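Local coordinates for protein VIN1 (Oscarella pearsei, PDB 6BFI) that binds actin filaments and may play a role in cell-cell adhesion, as a sponge member of the vinculin/alpha-catenin family, at residues Glu370-Ala373 with Thr374-Asn378; Asp495-Glu498 with Phe499-Ser503. All coordinates share one frame; numbering follows the deposited sequence.

How the contacts relate
Contact 1 (370-378) comes first along the chain and covers the C-terminal end of helix 344-375 with the residues that follow it; contact 2 (495-503) is the N-terminal start of helix 496-519. Their centres are about 11 Å apart, and they meet directly: Ala373 CA lies 3.8 Å from Phe499 CE2, and Glu370 CG lies 3.8 Å from Val502 CG1. Helix 524-550 touches both contacts, while helix 399-427 adds to contact 1 and helix 589-615 to contact 2. The end of one helix is thus joined to the start of another more than a hundred residues later, fastening sequence-distant parts of the all-helical vinculin-family chain to each other.

Contact 1: Glu370-Ala373 with Thr374-Asn378; sequences ERVA and TDFVN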
loop_
_atom_site.group_PDB
_atom_site.type_symbol
_atom_site.label_atom_id
_atom_site.label_comp_id
_atom_site.label_asym_id
_atom_site.label_seq_id
_atom_site.Cartn_x
_atom_site.Cartn_y
_atom_site.Cartn_z
ATOM N N GLU A 370 -8.404 18.167 -12.705
ATOM C CA GLU A 370 -9.608 18.579 -13.417
ATOM C C GLU A 370 -10.604 17.431 -13.522
ATOM O O GLU A 370 -11.810 17.625 -13.320
ATOM C CB GLU A 370 -9.240 19.107 -14.804
ATOM C CG GLU A 370 -10.241 20.097 -15.374
ATOM C CD GLU A 370 -9.966 20.441 -16.824
ATOM O OE1 GLU A 370 -9.437 19.574 -17.551
ATOM O OE2 GLU A 370 -10.280 21.578 -17.238
ATOM N N ARG A 371 -10.118 16.225 -13.838
ATOM C CA ARG A 371 -10.988 15.053 -13.826
ATOM C C ARG A 371 -11.651 14.879 -12.467
ATOM O O ARG A 371 -12.850 14.586 -12.386
ATOM C CB ARG A 371 -10.195 13.799 -14.193
ATOM C CG ARG A 371 -10.125 13.514 -15.686
ATOM C CD ARG A 371 -11.448 12.983 -16.221
ATOM N NE ARG A 371 -11.785 11.679 -15.657
ATOM C CZ ARG A 371 -11.411 10.515 -16.179
ATOM N NH1 ARG A 371 -10.683 10.487 -17.289
ATOM N NH2 ARG A 371 -11.764 9.376 -15.594
ATOM N N VAL A 372 -10.889 15.063 -11.387
ATOM C CA VAL A 372 -11.476 14.943 -10.056
ATOM C C VAL A 372 -12.497 16.050 -9.816
ATOM O O VAL A 372 -13.583 15.804 -9.277
ATOM C CB VAL A 372 -10.373 14.940 -8.986
ATOM C CG1 VAL A 372 -10.980 14.971 -7.593
ATOM C CG2 VAL A 372 -9.493 13.721 -9.163
ATOM N N ALA A 373 -12.172 17.282 -10.220
ATOM C CA ALA A 373 -13.105 18.390 -10.035
ATOM C C ALA A 373 -14.413 18.161 -10.782
ATOM O O ALA A 373 -15.469 18.625 -10.339
ATOM C CB ALA A 373 -12.464 19.702 -10.484
ATOM N N THR A 374 -14.368 17.448 -11.909
ATOM C CA THR A 374 -15.583 17.221 -12.683
ATOM C C THR A 374 -16.377 16.033 -12.153
ATOM O O THR A 374 -17.596 16.123 -11.962
ATOM C CB THR A 374 -15.235 17.006 -14.155
ATOM O OG1 THR A 374 -14.564 18.167 -14.661
ATOM C CG2 THR A 374 -16.499 16.758 -14.968
ATOM N N ASP A 375 -15.702 14.908 -11.909
ATOM C CA ASP A 375 -16.417 13.661 -11.650
ATOM C C ASP A 375 -16.894 13.534 -10.206
ATOM O O ASP A 375 -17.908 12.873 -9.956
ATOM C CB ASP A 375 -15.531 12.472 -12.022
ATOM C CG ASP A 375 -15.088 12.505 -13.477
ATOM O OD1 ASP A 375 -15.699 13.245 -14.278
ATOM O OD2 ASP A 375 -14.127 11.784 -13.823
ATOM N N PHE A 376 -16.201 14.148 -9.250
ATOM C CA PHE A 376 -16.559 14.043 -7.842
ATOM C C PHE A 376 -17.305 15.269 -7.330
ATOM O O PHE A 376 -17.380 15.474 -6.114
ATOM C CB PHE A 376 -15.308 13.807 -6.992
ATOM C CG PHE A 376 -14.755 12.419 -7.091
ATOM C CD1 PHE A 376 -13.948 12.055 -8.158
ATOM C CD2 PHE A 376 -15.029 11.480 -6.112
ATOM C CE1 PHE A 376 -13.430 10.773 -8.247
ATOM C CE2 PHE A 376 -14.518 10.199 -6.195
ATOM C CZ PHE A 376 -13.717 9.845 -7.264
ATOM N N VAL A 377 -17.860 16.087 -8.227
ATOM C CA VAL A 377 -18.541 17.297 -7.792
ATOM C C VAL A 377 -19.854 16.985 -7.082
ATOM O O VAL A 377 -20.336 17.801 -6.284
ATOM C CB VAL A 377 -18.772 18.239 -8.991
ATOM C CG1 VAL A 377 -19.859 17.692 -9.910
ATOM C CG2 VAL A 377 -19.120 19.638 -8.515
ATOM N N ASN A 378 -20.438 15.809 -7.335
ATOM C CA ASN A 378 -21.745 15.458 -6.782
ATOM C C ASN A 378 -21.811 13.929 -6.692
ATOM O O ASN A 378 -22.437 13.253 -7.510
ATOM C CB ASN A 378 -22.879 16.024 -7.635
ATOM C CG ASN A 378 -24.236 15.851 -6.992
ATOM O OD1 ASN A 378 -24.341 15.393 -5.855
ATOM N ND2 ASN A 378 -25.286 16.231 -7.712
#
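Arg371 and Asp375, one helical turn apart, form the buried polar side of this contact. Arg371 NE donates to Asp375 OD2 at 3.0 Å in a salt bridge with an N-H...O angle of 152°. The carboxylate oxygen is approached on its syn side, somewhat out of plane, and the two flat groups are turned 49° from each other. Bends at chi2 and chi3 fold the arginine chain back, so that its end nears Asp375 although its CB starts off away from it. OD2 also meets Arg416 and Thr420 of helix 399-427, while the arginine's NH2 bonds Thr420 and its NH1 the Leu308 carbonyl; this network would probably favour a charged carboxylate, which bonds to both arginines, and restrain both groups. Next to it is apolar packing, where Val372 CG1 comes within 4.2 Å of Phe376 CD1; Leu417 and Thr420 of helix 399-427 and Arg540 of helix 524-550 touch the Phe376 side chain. Residues 370-375 are the last turns of helix 344-375, in the all-helical vinculin fold. The i to i+4 bonds persist through Phe376 N to Val372 O (3.1 Å), but Phe376 itself is the first residue to leave helical backbone angles. Val377 CB still rests 3.6 Å from Ala373 O. The looser side is that of Glu370, Thr374 and Val377, all partly exposed. There Glu370 O accepts twice from one residue: Thr374 N at 2.9 Å and Thr374 OG1 at 3.1 Å, from opposite faces of the carbonyl plane. The hydroxyl stands beside its own backbone N, chi1 -60°, and so leans back over the preceding turn. The Glu370 carboxylate turns elsewhere, with OE1 bonded to Thr314. Beyond the helix end, Asn378 OD1 bonds Gly381 N weakly, capping the next helix.

Contact 2: Asp495-Glu498 with Phe499-Ser503; sequences DSLE and FMKVS
Asp495 O takes the N-H of Phe499 at 3.2 Å, and with this bond helix 496-519 begins. Asp495 is its N-cap: OD1 reaches Leu497 N weakly, at 3.5 Å, and OD2 makes a long, weak ion pair with Arg365. Ser496 comes next, its carbonyl accepting from Met500 N; Met500 CG also lies 3.3 Å from this oxygen, placed there by chi1 of -62°, which sets it beside its own N. The Met500 side chain, bent at chi2, packs on Val541 and Val544 of helix 524-550 and on Ile613 of helix 589-615. At Leu497 the neighbour one turn on is Lys501, whose chain is extended beyond CG. Its CG lies 3.5 Å from Leu497 O, and further out CE meets Leu497 CD1 at 4.2 Å, where the two side chains slant across each other. Glu498 completes the series: its carbonyl receives Val502 N in a nearly straight bond (174°), with Val502 CG2 3.2 Å from the same oxygen. Its side chain folds at chi2 and sends OE2 to Gln362 NE2 on helix 344-375. Further along, Ser503 uses its hydroxyl on Phe499 O at 2.8 Å, joining Ser503 N at that carbonyl from the opposite face; OG also stands over one face of the Phe499 ring, toward its rim. Glu498 OE2 and Lys501 NZ, 4.7 Å apart, form no direct salt bridge, so any attraction is probably a longer-range one; the carboxylate is anchored to the neighbouring helix, while the lysine contributes its aliphatic chain to Leu497.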
loop_
_atom_site.group_PDB
_atom_site.type_symbol
_atom_site.label_atom_id
_atom_site.label_comp_id
_atom_site.label_asym_id
_atom_site.label_seq_id
_atom_site.Cartn_x
_atom_site.Cartn_y
_atom_site.Cartn_z
ATOM N N ASP A 495 -2.862 16.624 -6.403
ATOM C CA ASP A 495 -2.250 17.896 -6.034
ATOM C C ASP A 495 -3.336 18.902 -5.681
ATOM O O ASP A 495 -4.151 19.276 -6.531
ATOM C CB ASP A 495 -1.388 18.415 -7.185
ATOM C CG ASP A 495 -0.443 19.530 -6.761
ATOM O OD1 ASP A 495 -0.649 20.125 -5.680
ATOM O OD2 ASP A 495 0.509 19.817 -7.517
ATOM N N SER A 496 -3.340 19.347 -4.425
ATOM C CA SER A 496 -4.468 20.124 -3.923
ATOM C C SER A 496 -4.472 21.541 -4.479
ATOM O O SER A 496 -5.542 22.104 -4.736
ATOM C CB SER A 496 -4.447 20.144 -2.399
ATOM O OG SER A 496 -4.645 18.837 -1.884
ATOM N N LEU A 497 -3.290 22.139 -4.664
ATOM C CA LEU A 497 -3.226 23.487 -5.222
ATOM C C LEU A 497 -3.839 23.537 -6.615
ATOM O O LEU A 497 -4.549 24.491 -6.958
ATOM C CB LEU A 497 -1.776 23.971 -5.254
ATOM C CG LEU A 497 -1.501 25.312 -5.943
ATOM C CD1 LEU A 497 -2.383 26.416 -5.372
ATOM C CD2 LEU A 497 -0.034 25.682 -5.814
ATOM N N GLU A 498 -3.584 22.510 -7.430
ATOM C CA GLU A 498 -4.206 22.452 -8.748
ATOM C C GLU A 498 -5.719 22.313 -8.637
ATOM O O GLU A 498 -6.462 22.916 -9.422
ATOM C CB GLU A 498 -3.616 21.301 -9.563
ATOM C CG GLU A 498 -2.182 21.522 -10.012
ATOM C CD GLU A 498 -2.029 22.699 -10.962
ATOM O OE1 GLU A 498 -3.044 23.169 -11.517
ATOM O OE2 GLU A 498 -0.885 23.158 -11.156
ATOM N N PHE A 499 -6.197 21.524 -7.667
ATOM C CA PHE A 499 -7.637 21.422 -7.447
ATOM C C PHE A 499 -8.228 22.778 -7.083
ATOM O O PHE A 499 -9.314 23.136 -7.551
ATOM C CB PHE A 499 -7.941 20.392 -6.355
ATOM C CG PHE A 499 -9.412 20.097 -6.184
ATOM C CD1 PHE A 499 -10.207 20.892 -5.369
ATOM C CD2 PHE A 499 -9.996 19.019 -6.832
ATOM C CE1 PHE A 499 -11.555 20.626 -5.215
ATOM C CE2 PHE A 499 -11.348 18.743 -6.680
ATOM C CZ PHE A 499 -12.127 19.547 -5.869
ATOM N N MET A 500 -7.520 23.550 -6.255
ATOM C CA MET A 500 -8.026 24.859 -5.856
ATOM C C MET A 500 -8.006 25.847 -7.014
ATOM O O MET A 500 -8.895 26.700 -7.110
ATOM C CB MET A 500 -7.219 25.402 -4.677
ATOM C CG MET A 500 -7.308 24.547 -3.422
ATOM S SD MET A 500 -9.012 24.150 -2.969
ATOM C CE MET A 500 -8.752 23.098 -1.540
ATOM N N LYS A 501 -7.012 25.752 -7.901
ATOM C CA LYS A 501 -6.986 26.628 -9.070
ATOM C C LYS A 501 -8.114 26.282 -10.036
ATOM O O LYS A 501 -8.893 27.156 -10.435
ATOM C CB LYS A 501 -5.631 26.533 -9.775
ATOM C CG LYS A 501 -4.497 27.277 -9.080
ATOM C CD LYS A 501 -3.186 27.115 -9.841
ATOM C CE LYS A 501 -2.081 27.971 -9.236
ATOM N NZ LYS A 501 -0.768 27.730 -9.896
ATOM N N VAL A 502 -8.213 25.007 -10.424
ATOM C CA VAL A 502 -9.254 24.588 -11.358
ATOM C C VAL A 502 -10.635 24.903 -10.796
ATOM O O VAL A 502 -11.500 25.445 -11.499
ATOM C CB VAL A 502 -9.095 23.092 -11.688
ATOM C CG1 VAL A 502 -10.228 22.617 -12.577
ATOM C CG2 VAL A 502 -7.752 22.839 -12.359
ATOM N N SER A 503 -10.856 24.587 -9.518
ATOM C CA SER A 503 -12.133 24.896 -8.882
ATOM C C SER A 503 -12.376 26.398 -8.799
ATOM O O SER A 503 -13.522 26.843 -8.914
ATOM C CB SER A 503 -12.188 24.278 -7.484
ATOM O OG SER A 503 -12.091 22.867 -7.544
#